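Local atomic coordinates of Lmo0325 protein (Listeria monocytogenes EGD-e, PDB entry 4RYK), a protein that probably binds DNA as a transcriptional regulator of the Rgg type, with an N-terminal helix-turn-helix region and a helical C-terminal region. Residues Ala255-Met258 with Lys259-Glu262. Residues are numbered along the deposited sequence; the frame is centred on the assembly and turned at random.
Sequences AIWM and KEGE
With chi1 at -72° and the chain extended beyond CG, Glu260 runs beside Ile256, and both side chains point the same way. Ile256 turns CG2 anti to its backbone N, which sets this methyl against the carboxylate. Ile256 CG2 lies 3.6 Å from Glu260 OE2. The other oxygen, Glu260 OE1, comes to the edge of the Trp257 indole, near the ring plane, 3.6 Å from Trp257 CD1. This is a contact with a ring carbon, not a hydrogen bond. The ring and carboxylate planes are 42° apart. Glu260 OE2 also accepts a hydrogen bond from Asn224, so the carboxylate is held from a second helix.

The backbone ends the helix in a Schellman motif. Glu262 N donates to Trp257 O at 2.7 Å, and Gly261 N donates to Met258 O at 3.2 Å. The second bond reaches its acceptor from above the carbonyl plane. Gly261 is the C' residue; its positive phi, 70°, is one that favours glycine. The last regular helical bonds run from Lys259 N to Ala255 O and from Glu260 N to Ile256 O. The turn also brings Glu262 CB to 3.8 Å from Trp257 CB. Lys265 forms a salt bridge with Glu262 and a cation-pi contact with Trp257.

The motif ends helix 243-259 and leads, with Glu262 at the N-cap position, into helix 263-279. This is a tight helix-to-helix turn in the Rgg-type C-terminal region. Ile256 packs on helix 220-235. On another side of the helix, selenomethionine Met258 packs between helices 263-279 and 283-300.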
# COMPACT_ATOMS: atom_id res chain seq x y z
N ALA A 255 20.58 -16.08 -10.36
CA ALA A 255 21.65 -15.54 -11.18
C ALA A 255 22.99 -15.55 -10.42
O ALA A 255 24.02 -15.92 -10.97
CB ALA A 255 21.30 -14.12 -11.60
N ILE A 256 22.96 -15.12 -9.17
CA ILE A 256 24.14 -15.11 -8.34
C ILE A 256 24.70 -16.51 -8.09
O ILE A 256 25.92 -16.72 -8.12
CB ILE A 256 23.90 -14.37 -7.04
CG1 ILE A 256 23.65 -12.88 -7.36
CG2 ILE A 256 25.10 -14.54 -6.12
CD1 ILE A 256 23.37 -12.02 -6.15
N TRP A 257 23.82 -17.46 -7.88
CA TRP A 257 24.27 -18.84 -7.80
C TRP A 257 25.01 -19.27 -9.06
O TRP A 257 26.06 -19.94 -8.97
CB TRP A 257 23.12 -19.80 -7.52
CG TRP A 257 22.73 -19.82 -6.07
CD1 TRP A 257 23.51 -19.49 -5.01
CD2 TRP A 257 21.46 -20.21 -5.53
NE1 TRP A 257 22.81 -19.65 -3.84
CE2 TRP A 257 21.55 -20.10 -4.14
CE3 TRP A 257 20.27 -20.66 -6.10
CZ2 TRP A 257 20.48 -20.40 -3.29
CZ3 TRP A 257 19.21 -20.98 -5.25
CH2 TRP A 257 19.32 -20.84 -3.86
N MSE A 258 24.50 -18.89 -10.23
CA MSE A 258 25.18 -19.25 -11.47
C MSE A 258 26.57 -18.68 -11.51
O MSE A 258 27.51 -19.34 -11.89
CB MSE A 258 24.39 -18.82 -12.70
CG MSE A 258 23.08 -19.58 -12.75
SE MSE A 258 22.15 -19.41 -14.46
CE MSE A 258 21.02 -17.90 -13.97
N LYS A 259 26.71 -17.45 -11.10
CA LYS A 259 27.98 -16.80 -11.01
C LYS A 259 28.87 -17.38 -9.93
O LYS A 259 30.06 -17.25 -10.02
CB LYS A 259 27.79 -15.33 -10.67
CG LYS A 259 27.24 -14.50 -11.81
CD LYS A 259 28.28 -14.30 -12.89
CE LYS A 259 29.35 -13.32 -12.47
NZ LYS A 259 30.67 -13.83 -12.91
N GLU A 260 28.30 -17.97 -8.89
CA GLU A 260 29.13 -18.56 -7.86
C GLU A 260 29.44 -20.01 -8.17
O GLU A 260 29.69 -20.78 -7.26
CB GLU A 260 28.45 -18.44 -6.50
CG GLU A 260 28.42 -17.02 -5.96
CD GLU A 260 27.52 -16.85 -4.75
OE1 GLU A 260 26.61 -17.69 -4.52
OE2 GLU A 260 27.70 -15.85 -4.03
N GLY A 261 29.36 -20.40 -9.45
CA GLY A 261 29.50 -21.80 -9.86
C GLY A 261 28.40 -22.80 -9.50
O GLY A 261 28.56 -23.99 -9.74
N GLU A 262 27.28 -22.36 -8.95
CA GLU A 262 26.21 -23.27 -8.58
C GLU A 262 25.19 -23.23 -9.71
O GLU A 262 24.01 -22.84 -9.52
CB GLU A 262 25.58 -22.74 -7.31
CG GLU A 262 26.32 -23.08 -6.04
CD GLU A 262 25.68 -24.28 -5.41
OE1 GLU A 262 25.88 -25.39 -5.95
OE2 GLU A 262 24.94 -24.10 -4.41